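Local coordinates for chitin oligosaccahride binding protein NagB1 (Paenibacillus sp. FPU-7, PDB 7EHP), which binds short chitin oligosaccharides, N,N'-diacetylchitobiose and the related trisaccharide, as an extracellular solute-binding protein that probably delivers them to a transporter, at residues A[172-175]-A[176-180]; A[207-210]-A[211-215]; A[361-364]-A[365-369]; A[138-141]-A[142-145]; A[380-383]-A[384-388]. One frame throughout, in Å; residues are numbered along the deposited sequence. Where two conformers were deposited one is given.

Contact 1: A[172-175]-A[176-180]; sequences LNTL and WVRTA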
loop_
_atom_site.group_PDB
_atom_site.type_symbol
_atom_site.label_atom_id
_atom_site.label_comp_id
_atom_site.label_asym_id
_atom_site.label_seq_id
_atom_site.Cartn_x
_atom_site.Cartn_y
_atom_site.Cartn_z
ATOM N N LEU A 172 3.026 -2.854 -11.458
ATOM C CA LEU A 172 3.683 -1.953 -12.389
ATOM C C LEU A 172 4.816 -1.216 -11.708
ATOM O O LEU A 172 5.872 -0.994 -12.313
ATOM C CB LEU A 172 2.663 -0.984 -12.997
ATOM C CG LEU A 172 3.096 0.082 -14.005
ATOM C CD1 LEU A 172 3.556 -0.563 -15.349
ATOM C CD2 LEU A 172 1.978 1.082 -14.242
ATOM N N ASN A 173 4.631 -0.850 -10.444
ATOM C CA ASN A 173 5.538 0.039 -9.740
ATOM C C ASN A 173 6.878 -0.629 -9.843
ATOM O O ASN A 173 7.911 -0.071 -10.195
ATOM C CB ASN A 173 5.467 0.056 -8.170
ATOM C CG ASN A 173 5.968 1.367 -7.658
ATOM O OD1 ASN A 173 5.627 2.301 -8.353
ATOM N ND2 ASN A 173 7.196 1.369 -6.915
ATOM N N THR A 174 6.760 -1.872 -9.352
ATOM C CA THR A 174 7.919 -2.771 -9.165
ATOM C C THR A 174 8.525 -3.185 -10.491
ATOM O O THR A 174 9.747 -3.355 -10.587
ATOM C CB THR A 174 7.496 -4.041 -8.401
ATOM O OG1 THR A 174 7.188 -3.779 -7.030
ATOM C CG2 THR A 174 8.563 -5.153 -8.488
ATOM N N LEU A 175 7.699 -3.324 -11.530
ATOM C CA LEU A 175 8.272 -3.698 -12.815
ATOM C C LEU A 175 9.142 -2.583 -13.383
ATOM O O LEU A 175 10.263 -2.849 -13.814
ATOM C CB LEU A 175 7.163 -4.093 -13.788
ATOM C CG LEU A 175 6.863 -5.596 -13.737
ATOM C CD1 LEU A 175 5.662 -5.937 -14.626
ATOM C CD2 LEU A 175 8.097 -6.375 -14.177
ATOM N N TRP A 176 8.666 -1.322 -13.385
ATOM C CA TRP A 176 9.542 -0.317 -13.997
ATOM C C TRP A 176 10.699 0.042 -13.072
ATOM O O TRP A 176 11.733 0.513 -13.550
ATOM C CB TRP A 176 8.829 0.995 -14.429
ATOM C CG TRP A 176 8.532 2.044 -13.329
ATOM C CD1 TRP A 176 9.439 2.905 -12.790
ATOM C CD2 TRP A 176 7.245 2.477 -12.833
ATOM N NE1 TRP A 176 8.837 3.752 -11.891
ATOM C CE2 TRP A 176 7.489 3.516 -11.900
ATOM C CE3 TRP A 176 5.920 2.053 -13.034
ATOM C CZ2 TRP A 176 6.463 4.138 -11.176
ATOM C CZ3 TRP A 176 4.907 2.665 -12.314
ATOM C CH2 TRP A 176 5.184 3.700 -11.394
ATOM N N VAL A 177 10.551 -0.156 -11.757
ATOM C CA VAL A 177 11.686 0.031 -10.858
ATOM C C VAL A 177 12.698 -1.098 -11.043
ATOM O O VAL A 177 13.916 -0.875 -10.982
ATOM C CB VAL A 177 11.232 0.146 -9.385
ATOM C CG1 VAL A 177 12.443 0.022 -8.419
ATOM C CG2 VAL A 177 10.473 1.469 -9.142
ATOM N N ARG A 178 12.223 -2.320 -11.275
ATOM C CA ARG A 178 13.133 -3.403 -11.647
ATOM C C ARG A 178 14.006 -3.007 -12.835
ATOM O O ARG A 178 15.225 -3.228 -12.833
ATOM C CB ARG A 178 12.348 -4.675 -11.988
ATOM C CG ARG A 178 11.961 -5.540 -10.772
ATOM C CD ARG A 178 13.033 -6.531 -10.357
ATOM N NE ARG A 178 12.626 -7.282 -9.171
ATOM C CZ ARG A 178 12.566 -6.768 -7.940
ATOM N NH1 ARG A 178 12.906 -5.509 -7.738
ATOM N NH2 ARG A 178 12.170 -7.510 -6.908
ATOM N N THR A 179 13.392 -2.420 -13.869
ATOM C CA THR A 179 14.131 -2.184 -15.110
ATOM C C THR A 179 14.925 -0.886 -15.081
ATOM O O THR A 179 16.014 -0.826 -15.657
ATOM C CB THR A 179 13.180 -2.167 -16.298
ATOM O OG1 THR A 179 12.231 -1.111 -16.105
ATOM C CG2 THR A 179 12.466 -3.510 -16.429
ATOM N N ALA A 180 14.416 0.153 -14.421
ATOM C CA ALA A 180 15.045 1.466 -14.455
ATOM C C ALA A 180 15.669 1.893 -13.134
ATOM O O ALA A 180 16.343 2.930 -13.101
ATOM C CB ALA A 180 14.037 2.542 -14.888
#
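T174 O receives the shortest sound bond, from R178 N at 2.8 Å, and W176 N reaches L172 O almost straight (N-H...O 168°). W176 carries the side-chain contact, its CG standing between the backbone N and the carbonyl carbon (chi1 80°) and folding the indole back along the preceding turn. N173 CA lies over the six-membered ring, 3.9 Å from its centroid, a CH-pi contact, while L172 CG comes in at the ring edge, 3.6 Å from W176 CE3. N173 OD1 lies 3.4 Å from W176 CH2. A serine in place of W176 would probably leave L172 CG and N173 CA without the ring they pack on, and W195 and F353 without their edge-to-face partner. R178 runs alongside T174 to hydrogen-bond the carbonyls of F267, P268 and M277. This is i to i+4 packing on a buried turn of helix 165-180, the N173 side chain about 7 Å from a bound NAG, with Y207 of helix 198-213, F350 of strand 348-350 and L365 of helix 359-373 around it.

Contact 2: A[207-210]-A[211-215]; sequences YDTL and LKKGY
D208 and K212 are brought together by their first torsions: D208 CG stands opposite the backbone N (chi1 -157°), whereas K212 CG stands opposite its own carbonyl carbon (chi1 -69°) and the rest of the lysine runs out extended. The two side chains cross obliquely, and D208 OD2 comes to 3.1 Å from K212 CE. The ammonium itself is farther, K212 NZ to D208 OD2 being a long salt bridge of 3.7 Å. A water closes the gap, donating to D208 OD2 at 2.9 Å and accepting from K212 NZ at 3.1 Å. An alanine at D208 would probably leave the K212 ammonium without its countercharge and this water without its acceptor.

Toward the protein, L211 CD1 meets the edge of the buried Y207 ring, 3.8 Å from Y207 CE1. At the helix end G214 turns to positive phi (72°) in a Schellman motif, and Y215 N bonds L210 O at 2.9 Å. The Y215 ring then takes L210 CD2 at its edge, 3.9 Å from Y215 CD2, and K213 CB over the centre of one face. The helix end is therefore closed by the Schellman backbone bonds, with the apolar L210-Y215 contact beside them, while its outer charges meet through a long salt bridge and a shared water, an attraction that is probably modest at this partly exposed surface.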
loop_
_atom_site.group_PDB
_atom_site.type_symbol
_atom_site.label_atom_id
_atom_site.label_comp_id
_atom_site.label_asym_id
_atom_site.label_seq_id
_atom_site.Cartn_x
_atom_site.Cartn_y
_atom_site.Cartn_z
ATOM N N TYR A 207 5.144 -5.605 -18.308
ATOM C CA TYR A 207 3.787 -5.660 -17.794
ATOM C C TYR A 207 2.809 -5.984 -18.914
ATOM O O TYR A 207 1.931 -6.845 -18.760
ATOM C CB TYR A 207 3.475 -4.311 -17.148
ATOM C CG TYR A 207 2.151 -4.179 -16.422
ATOM C CD1 TYR A 207 0.949 -3.996 -17.118
ATOM C CD2 TYR A 207 2.111 -4.160 -15.029
ATOM C CE1 TYR A 207 -0.267 -3.835 -16.429
ATOM C CE2 TYR A 207 0.916 -3.995 -14.337
ATOM C CZ TYR A 207 -0.261 -3.832 -15.026
ATOM O OH TYR A 207 -1.432 -3.664 -14.291
ATOM N N ASP A 208 2.943 -5.284 -20.050
ATOM C CA ASP A 208 2.090 -5.532 -21.210
ATOM C C ASP A 208 2.233 -6.968 -21.713
ATOM O O ASP A 208 1.257 -7.573 -22.171
ATOM C CB ASP A 208 2.431 -4.535 -22.324
ATOM C CG ASP A 208 1.283 -4.329 -23.315
ATOM O OD1 ASP A 208 0.103 -4.548 -22.962
ATOM O OD2 ASP A 208 1.569 -3.933 -24.459
ATOM N N THR A 209 3.446 -7.533 -21.635
ATOM C CA THR A 209 3.630 -8.935 -22.010
ATOM C C THR A 209 2.766 -9.836 -21.134
ATOM O O THR A 209 2.139 -10.779 -21.619
ATOM C CB THR A 209 5.121 -9.319 -21.915
ATOM O OG1 THR A 209 5.857 -8.754 -23.015
ATOM C CG2 THR A 209 5.313 -10.833 -21.926
ATOM N N LEU A 210 2.703 -9.542 -19.837
ATOM C CA LEU A 210 1.826 -10.300 -18.949
ATOM C C LEU A 210 0.375 -10.170 -19.384
ATOM O O LEU A 210 -0.395 -11.140 -19.324
ATOM C CB LEU A 210 2.000 -9.804 -17.507
ATOM C CG LEU A 210 3.361 -10.043 -16.857
ATOM C CD1 LEU A 210 3.290 -9.619 -15.384
ATOM C CD2 LEU A 210 3.795 -11.489 -16.963
ATOM N N LEU A 211 -0.014 -8.975 -19.829
ATOM C CA LEU A 211 -1.356 -8.782 -20.362
ATOM C C LEU A 211 -1.549 -9.592 -21.640
ATOM O O LEU A 211 -2.543 -10.321 -21.779
ATOM C CB LEU A 211 -1.597 -7.286 -20.606
ATOM C CG LEU A 211 -1.709 -6.363 -19.367
ATOM C CD1 LEU A 211 -1.744 -4.870 -19.762
ATOM C CD2 LEU A 211 -2.953 -6.708 -18.533
ATOM N N LYS A 212 -0.597 -9.480 -22.580
ATOM C CA LYS A 212 -0.703 -10.114 -23.898
ATOM C C LYS A 212 -0.746 -11.634 -23.815
ATOM O O LYS A 212 -1.235 -12.293 -24.738
ATOM C CB LYS A 212 0.484 -9.704 -24.783
ATOM C CG LYS A 212 0.450 -8.248 -25.204
ATOM C CD LYS A 212 1.525 -7.944 -26.232
ATOM C CE LYS A 212 1.773 -6.444 -26.315
ATOM N NZ LYS A 212 3.009 -6.119 -27.074
ATOM N N LYS A 213 -0.189 -12.212 -22.756
ATOM C CA LYS A 213 -0.173 -13.657 -22.591
ATOM C C LYS A 213 -1.301 -14.158 -21.704
ATOM O O LYS A 213 -1.469 -15.377 -21.569
ATOM C CB LYS A 213 1.174 -14.102 -22.007
ATOM C CG LYS A 213 2.265 -14.182 -23.054
ATOM C CD LYS A 213 3.615 -14.407 -22.418
ATOM C CE LYS A 213 4.729 -14.373 -23.455
ATOM N NZ LYS A 213 4.468 -15.332 -24.573
ATOM N N GLY A 214 -2.079 -13.253 -21.104
ATOM C CA GLY A 214 -3.101 -13.685 -20.174
ATOM C C GLY A 214 -2.557 -14.180 -18.854
ATOM O O GLY A 214 -3.211 -14.984 -18.190
ATOM N N TYR A 215 -1.360 -13.742 -18.472
ATOM C CA TYR A 215 -0.798 -14.118 -17.179
ATOM C C TYR A 215 -1.350 -13.239 -16.060
ATOM O O TYR A 215 -1.565 -13.709 -14.940
ATOM C CB TYR A 215 0.724 -14.026 -17.229
ATOM C CG TYR A 215 1.365 -15.043 -18.150
ATOM C CD1 TYR A 215 0.620 -16.072 -18.698
ATOM C CD2 TYR A 215 2.724 -14.985 -18.442
ATOM C CE1 TYR A 215 1.195 -17.011 -19.524
ATOM C CE2 TYR A 215 3.310 -15.928 -19.264
ATOM C CZ TYR A 215 2.535 -16.941 -19.800
ATOM O OH TYR A 215 3.107 -17.881 -20.623
HETATM O O HOH W 1 4.259 -3.789 -25.418
#

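Contact 3: A[361-364]-A[365-369]; sequences VRET and LEMCM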
loop_
_atom_site.group_PDB
_atom_site.type_symbol
_atom_site.label_atom_id
_atom_site.label_comp_id
_atom_site.label_asym_id
_atom_site.label_seq_id
_atom_site.Cartn_x
_atom_site.Cartn_y
_atom_site.Cartn_z
ATOM N N VAL A 361 -0.392 13.046 -11.412
ATOM C CA VAL A 361 0.401 12.048 -12.122
ATOM C C VAL A 361 -0.090 10.647 -11.782
ATOM O O VAL A 361 -0.264 9.804 -12.665
ATOM C CB VAL A 361 1.894 12.222 -11.787
ATOM C CG1 VAL A 361 2.711 11.051 -12.309
ATOM C CG2 VAL A 361 2.411 13.546 -12.334
ATOM N N ARG A 362 -0.294 10.382 -10.487
ATOM C CA ARG A 362 -0.866 9.117 -10.035
ATOM C C ARG A 362 -2.210 8.851 -10.704
ATOM O O ARG A 362 -2.470 7.742 -11.172
ATOM C CB ARG A 362 -1.037 9.147 -8.508
ATOM C CG ARG A 362 -1.329 7.777 -7.879
ATOM C CD ARG A 362 -2.431 7.864 -6.829
ATOM N NE ARG A 362 -3.761 7.962 -7.420
ATOM C CZ ARG A 362 -4.515 9.056 -7.395
ATOM N NH1 ARG A 362 -4.081 10.160 -6.799
ATOM N NH2 ARG A 362 -5.713 9.034 -7.947
ATOM N N GLU A 363 -3.099 9.853 -10.705
ATOM C CA GLU A 363 -4.415 9.678 -11.310
ATOM C C GLU A 363 -4.298 9.348 -12.796
ATOM O O GLU A 363 -5.012 8.480 -13.313
ATOM C CB GLU A 363 -5.249 10.945 -11.108
ATOM C CG GLU A 363 -6.642 10.825 -11.693
ATOM C CD GLU A 363 -7.454 12.115 -11.609
ATOM O OE1 GLU A 363 -7.144 13.074 -12.344
ATOM O OE2 GLU A 363 -8.409 12.157 -10.808
ATOM N N THR A 364 -3.383 10.023 -13.491
ATOM C CA THR A 364 -3.196 9.788 -14.919
ATOM C C THR A 364 -2.644 8.393 -15.184
ATOM O O THR A 364 -3.064 7.721 -16.130
ATOM C CB THR A 364 -2.273 10.872 -15.463
ATOM O OG1 THR A 364 -2.863 12.149 -15.168
ATOM C CG2 THR A 364 -2.013 10.697 -16.968
ATOM N N LEU A 365 -1.710 7.930 -14.349
ATOM C CA LEU A 365 -1.196 6.579 -14.519
ATOM C C LEU A 365 -2.309 5.554 -14.352
ATOM O O LEU A 365 -2.397 4.600 -15.134
ATOM C CB LEU A 365 -0.062 6.300 -13.531
ATOM C CG LEU A 365 0.578 4.931 -13.704
ATOM C CD1 LEU A 365 1.159 4.823 -15.139
ATOM C CD2 LEU A 365 1.657 4.681 -12.653
ATOM N N GLU A 366 -3.179 5.745 -13.350
ATOM C CA GLU A 366 -4.328 4.856 -13.163
ATOM C C GLU A 366 -5.184 4.790 -14.421
ATOM O O GLU A 366 -5.466 3.705 -14.945
ATOM C CB GLU A 366 -5.179 5.338 -11.984
ATOM C CG GLU A 366 -4.645 4.930 -10.645
ATOM C CD GLU A 366 -5.223 5.743 -9.499
ATOM O OE1 GLU A 366 -4.819 5.494 -8.347
ATOM O OE2 GLU A 366 -6.075 6.620 -9.739
ATOM N N MET A 367 -5.590 5.948 -14.933
ATOM C CA MET A 367 -6.469 5.952 -16.095
ATOM C C MET A 367 -5.767 5.390 -17.323
ATOM O O MET A 367 -6.373 4.652 -18.099
ATOM C CB MET A 367 -6.977 7.364 -16.355
ATOM C CG MET A 367 -7.521 8.054 -15.098
ATOM S SD MET A 367 -8.220 9.700 -15.389
ATOM C CE MET A 367 -6.750 10.740 -15.411
ATOM N N CYS A 368 -4.487 5.725 -17.505
ATOM C CA CYS A 368 -3.728 5.201 -18.637
ATOM C C CYS A 368 -3.597 3.687 -18.572
ATOM O O CYS A 368 -3.703 3.011 -19.597
ATOM C CB CYS A 368 -2.350 5.848 -18.695
ATOM S SG CYS A 368 -2.403 7.485 -19.428
ATOM N N MET A 369 -3.373 3.129 -17.380
ATOM C CA MET A 369 -3.229 1.678 -17.283
ATOM C C MET A 369 -4.537 0.944 -17.525
ATOM O O MET A 369 -4.524 -0.158 -18.092
ATOM C CB MET A 369 -2.641 1.289 -15.933
ATOM C CG MET A 369 -1.199 1.745 -15.748
ATOM S SD MET A 369 -0.078 1.243 -17.092
ATOM C CE MET A 369 0.058 -0.513 -16.783
#
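R362 and E366 lock together on the tight side of this turn, where the arginine grips the carboxylate side-on with two nitrogens, one to each oxygen. R362 NE gives E366 OE1 a bond of 2.8 Å, nearly straight at 168°, and R362 NH2 gives E366 OE2 one of 3.0 Å. Both oxygens lie close to the guanidinium plane, yet the carboxylate is twisted 54° from it, and OE1 is met from above its own plane. Bends at chi2 and chi3 turn the arginine forward along the helix to E366, and F49 makes a cation-pi contact with it. R362 and T364 are buried; T364 CG2 faces C368 SG at 4.1 Å, and T364 OG1 is hydrogen-bonded to K360 O.

The outer side is looser. There the exposed M367 bends at chi3, bringing CE to 3.7 Å from E363 CG, a plain van der Waals contact of methyl against methylene. The carboxylate of E363 has its own mate in K360, through a salt bridge to OE1. A two-bond bridge within one helix settles both the position and the rotation of the R362 guanidinium, and the E366 carboxylate probably neutralises its charge; the R362 side chain is about 6 Å from a bound NAG, consistent with a second-shell position beside the sugar.

Contact 4: A[138-141]-A[142-145]; sequences RRWE and DLMD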
loop_
_atom_site.group_PDB
_atom_site.type_symbol
_atom_site.label_atom_id
_atom_site.label_comp_id
_atom_site.label_asym_id
_atom_site.label_seq_id
_atom_site.Cartn_x
_atom_site.Cartn_y
_atom_site.Cartn_z
ATOM N N ARG A 138 12.865 -17.004 -9.383
ATOM C CA ARG A 138 13.754 -15.940 -8.940
ATOM C C ARG A 138 14.140 -14.969 -10.043
ATOM O O ARG A 138 14.653 -13.889 -9.743
ATOM C CB ARG A 138 15.023 -16.516 -8.304
ATOM C CG ARG A 138 14.911 -16.641 -6.787
ATOM C CD ARG A 138 14.137 -15.455 -6.154
ATOM N NE ARG A 138 15.000 -14.373 -5.670
ATOM C CZ ARG A 138 15.434 -13.349 -6.405
ATOM N NH1 ARG A 138 15.069 -13.227 -7.665
ATOM N NH2 ARG A 138 16.225 -12.433 -5.866
ATOM N N ARG A 139 13.883 -15.292 -11.304
ATOM C CA ARG A 139 14.186 -14.358 -12.379
ATOM C C ARG A 139 13.046 -14.415 -13.387
ATOM O O ARG A 139 12.166 -15.269 -13.291
ATOM C CB ARG A 139 15.537 -14.675 -13.023
ATOM C CG ARG A 139 16.712 -14.408 -12.106
ATOM C CD ARG A 139 18.006 -14.292 -12.887
ATOM N NE ARG A 139 18.271 -15.516 -13.632
ATOM C CZ ARG A 139 18.981 -15.579 -14.755
ATOM N NH1 ARG A 139 19.534 -14.492 -15.277
ATOM N NH2 ARG A 139 19.140 -16.741 -15.355
ATOM N N TRP A 140 13.075 -13.502 -14.369
ATOM C CA TRP A 140 11.957 -13.364 -15.305
ATOM C C TRP A 140 11.667 -14.668 -16.037
ATOM O O TRP A 140 10.507 -15.094 -16.136
ATOM C CB TRP A 140 12.235 -12.241 -16.310
ATOM C CG TRP A 140 11.091 -12.000 -17.264
ATOM C CD1 TRP A 140 10.965 -12.484 -18.544
ATOM C CD2 TRP A 140 9.912 -11.233 -17.010
ATOM N NE1 TRP A 140 9.783 -12.063 -19.092
ATOM C CE2 TRP A 140 9.120 -11.288 -18.174
ATOM C CE3 TRP A 140 9.450 -10.499 -15.910
ATOM C CZ2 TRP A 140 7.896 -10.634 -18.273
ATOM C CZ3 TRP A 140 8.233 -9.851 -16.007
ATOM C CH2 TRP A 140 7.471 -9.917 -17.187
ATOM N N GLU A 141 12.709 -15.325 -16.559
ATOM C CA GLU A 141 12.453 -16.509 -17.367
ATOM C C GLU A 141 11.871 -17.643 -16.530
ATOM O O GLU A 141 11.104 -18.462 -17.054
ATOM C CB GLU A 141 13.735 -16.948 -18.086
ATOM C CG GLU A 141 14.131 -16.021 -19.234
ATOM C CD GLU A 141 13.016 -15.816 -20.266
ATOM O OE1 GLU A 141 12.405 -16.823 -20.695
ATOM O OE2 GLU A 141 12.747 -14.643 -20.647
ATOM N N ASP A 142 12.201 -17.700 -15.234
ATOM C CA ASP A 142 11.513 -18.633 -14.344
ATOM C C ASP A 142 10.033 -18.281 -14.247
ATOM O O ASP A 142 9.166 -19.157 -14.324
ATOM C CB ASP A 142 12.129 -18.617 -12.937
ATOM C CG ASP A 142 13.644 -18.809 -12.928
ATOM O OD1 ASP A 142 14.123 -19.781 -13.540
ATOM O OD2 ASP A 142 14.346 -18.005 -12.257
ATOM N N LEU A 143 9.732 -16.992 -14.061
ATOM C CA LEU A 143 8.341 -16.558 -13.916
ATOM C C LEU A 143 7.506 -16.962 -15.123
ATOM O O LEU A 143 6.376 -17.448 -14.974
ATOM C CB LEU A 143 8.290 -15.044 -13.713
ATOM C CG LEU A 143 6.939 -14.380 -13.418
ATOM C CD1 LEU A 143 6.173 -15.117 -12.325
ATOM C CD2 LEU A 143 7.152 -12.913 -13.036
ATOM N N MET A 144 8.056 -16.771 -16.327
ATOM C CA MET A 144 7.350 -17.124 -17.552
ATOM C C MET A 144 7.000 -18.609 -17.573
ATOM O O MET A 144 5.890 -18.993 -17.951
ATOM C CB MET A 144 8.230 -16.762 -18.747
ATOM C CG MET A 144 8.456 -15.262 -18.976
ATOM S SD MET A 144 7.018 -14.193 -18.779
ATOM C CE MET A 144 6.261 -14.528 -20.319
ATOM N N ASP A 145 7.939 -19.456 -17.153
ATOM C CA ASP A 145 7.693 -20.897 -17.079
ATOM C C ASP A 145 6.584 -21.222 -16.076
ATOM O O ASP A 145 5.664 -21.997 -16.371
ATOM C CB ASP A 145 9.006 -21.595 -16.703
ATOM C CG ASP A 145 8.873 -23.088 -16.607
ATOM O OD1 ASP A 145 8.523 -23.729 -17.626
ATOM O OD2 ASP A 145 9.110 -23.619 -15.495
#
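R139 N and D142 OD2 make the key polar link, a bond of 2.9 Å that uses the anti lone pair of the carboxylate oxygen. R138 N points at the same oxygen, but weakly, at 3.4 Å. Among the backbone bonds, L143 N meets R139 O at 3.1 Å and M144 N meets W140 O at 3.0 Å, starting the helical ladder.

The second kind of interaction is Met-aromatic. Bends at chi2 and chi3 carry M144 SD obliquely over one face of the W140 indole, 4.0 Å from the five-membered ring centroid and 39° off its normal. M144 CG comes alongside, 3.5 Å from W140 NE1. R206 adds a cation-pi contact to the same indole, and M144 also packs on K213 and Y215.

With R139 as N-cap, D142 is the third residue of helix 140-152, and its carboxylate accepts the N-cap amide, a one-sided N-terminal capping interaction characteristic of a helix start, here at the protein surface.

Contact 5: A[380-383]-A[384-388]; sequences EQVL and DKMQK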
loop_
_atom_site.group_PDB
_atom_site.type_symbol
_atom_site.label_atom_id
_atom_site.label_comp_id
_atom_site.label_asym_id
_atom_site.label_seq_id
_atom_site.Cartn_x
_atom_site.Cartn_y
_atom_site.Cartn_z
ATOM N N GLU A 380 3.419 3.068 -25.846
ATOM C CA GLU A 380 3.932 4.356 -26.327
ATOM C C GLU A 380 3.001 5.498 -25.956
ATOM O O GLU A 380 3.448 6.556 -25.489
ATOM C CB GLU A 380 4.122 4.323 -27.856
ATOM C CG GLU A 380 4.593 5.663 -28.434
ATOM C CD GLU A 380 5.087 5.562 -29.892
ATOM O OE1 GLU A 380 4.957 4.493 -30.517
ATOM O OE2 GLU A 380 5.630 6.555 -30.407
ATOM N N GLN A 381 1.701 5.321 -26.212
ATOM C CA GLN A 381 0.726 6.346 -25.852
ATOM C C GLN A 381 0.718 6.591 -24.347
ATOM O O GLN A 381 0.633 7.738 -23.898
ATOM C CB GLN A 381 -0.661 5.934 -26.334
ATOM C CG GLN A 381 -0.777 5.801 -27.876
ATOM C CD GLN A 381 -2.126 5.260 -28.311
ATOM O OE1 GLN A 381 -2.595 4.256 -27.791
ATOM N NE2 GLN A 381 -2.756 5.927 -29.271
ATOM N N VAL A 382 0.808 5.525 -23.552
ATOM C CA VAL A 382 0.804 5.685 -22.100
ATOM C C VAL A 382 1.945 6.599 -21.655
ATOM O O VAL A 382 1.724 7.619 -20.988
ATOM C CB VAL A 382 0.874 4.311 -21.412
ATOM C CG1 VAL A 382 1.206 4.487 -19.919
ATOM C CG2 VAL A 382 -0.453 3.580 -21.584
ATOM N N LEU A 383 3.181 6.262 -22.047
ATOM C CA LEU A 383 4.346 7.001 -21.566
ATOM C C LEU A 383 4.377 8.428 -22.108
ATOM O O LEU A 383 4.736 9.366 -21.384
ATOM C CB LEU A 383 5.616 6.230 -21.926
ATOM C CG LEU A 383 5.568 4.833 -21.308
ATOM C CD1 LEU A 383 6.753 4.047 -21.704
ATOM C CD2 LEU A 383 5.523 4.918 -19.776
ATOM N N ASP A 384 3.991 8.618 -23.372
ATOM C CA ASP A 384 3.843 9.969 -23.916
ATOM C C ASP A 384 2.947 10.825 -23.025
ATOM O O ASP A 384 3.274 11.973 -22.697
ATOM C CB ASP A 384 3.245 9.894 -25.321
ATOM C CG ASP A 384 4.260 9.535 -26.384
ATOM O OD1 ASP A 384 5.471 9.479 -26.088
ATOM O OD2 ASP A 384 3.820 9.280 -27.522
ATOM N N LYS A 385 1.789 10.277 -22.642
ATOM C CA LYS A 385 0.850 11.017 -21.809
ATOM C C LYS A 385 1.380 11.183 -20.385
ATOM O O LYS A 385 1.258 12.266 -19.789
ATOM C CB LYS A 385 -0.498 10.301 -21.819
ATOM C CG LYS A 385 -1.530 10.895 -20.895
ATOM C CD LYS A 385 -1.961 12.283 -21.353
ATOM C CE LYS A 385 -3.216 12.729 -20.589
ATOM N NZ LYS A 385 -3.513 14.177 -20.747
ATOM N N MET A 386 1.981 10.127 -19.825
ATOM C CA MET A 386 2.579 10.244 -18.498
ATOM C C MET A 386 3.616 11.350 -18.457
ATOM O O MET A 386 3.670 12.126 -17.494
ATOM C CB MET A 386 3.209 8.918 -18.063
ATOM C CG MET A 386 2.183 7.849 -17.749
ATOM S SD MET A 386 1.058 8.470 -16.485
ATOM C CE MET A 386 2.230 8.847 -15.176
ATOM N N GLN A 387 4.454 11.448 -19.492
ATOM C CA GLN A 387 5.512 12.446 -19.416
ATOM C C GLN A 387 4.953 13.855 -19.537
ATOM O O GLN A 387 5.410 14.761 -18.835
ATOM C CB GLN A 387 6.593 12.199 -20.466
ATOM C CG GLN A 387 7.782 13.152 -20.281
ATOM C CD GLN A 387 8.389 13.063 -18.891
ATOM O OE1 GLN A 387 8.305 12.024 -18.225
ATOM N NE2 GLN A 387 9.022 14.148 -18.448
ATOM N N LYS A 388 3.964 14.066 -20.405
ATOM C CA LYS A 388 3.385 15.404 -20.514
ATOM C C LYS A 388 2.785 15.834 -19.184
ATOM O O LYS A 388 3.015 16.958 -18.727
ATOM C CB LYS A 388 2.336 15.454 -21.630
ATOM C CG LYS A 388 2.971 15.440 -23.012
ATOM C CD LYS A 388 1.971 15.623 -24.143
ATOM C CE LYS A 388 2.659 15.450 -25.501
ATOM N NZ LYS A 388 3.650 16.541 -25.786
#
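E380 lies beside D384, both pointing the same way, with E380 CG 3.8 Å from D384 OD2. Their carboxylates, turned 73° from each other, keep E380 OE2 and D384 OD2 4.4 Å apart, so the two like charges probably repel mildly and may raise each other's affinity for a proton. D384 CG, set opposite its carbonyl carbon (chi1 -79°), leans back over the peptide of the earlier turn, 3.2 Å from E380 O, while D384 N bonds that same oxygen.

Q381 contributes chiefly backbone, its O accepting from K385 N at 3.1 Å. The Q381 side chain turns back toward the start of the helix, where OE1 takes the amide of T378.

This is an amphipathic helix, 379-396, following helix 359-373 in the chain and laid against it: E380, Q381, D384 and K385 are exposed, V382, L383, M386 and Q387 buried.

V382 runs alongside M386 with CG1 4.1 Å from M386 CG, and M386 N donates to V382 O at 2.8 Å. Beyond CG the methionine bends twice, and the side chain packs on V361, T364 and L365.

L383 takes Q387 N on its O, also at 2.8 Å, and turns its side chain to A201 and F204 of helix 198-213. The amide of Q387 is held at both ends, OE1 by the backbone N of W195 and NE2 by E391 OE1.

Along the chain the order is contact 4, contact 1, contact 2, contact 3 and contact 5, each on its own helix: 140-152, 165-180, 198-213, 359-373 and 379-396. Contact 1 lies in the middle, its centre about 15 or 16 Å from those of the other four, and it touches contacts 2, 3 and 4. Contacts 3 and 5 are the nearest pair, about 10 Å between centres, with C368 SG against K385 CG. L210 of contact 2 meets W140 of contact 4, and Y207 reaches M369. Contact 4 stands about 28 Å, between centres, from contacts 3 and 5. Together they form one helical cluster that joins the C-terminal helices to earlier ones; contacts 1 and 3 lie nearest the sugar, the others farther out.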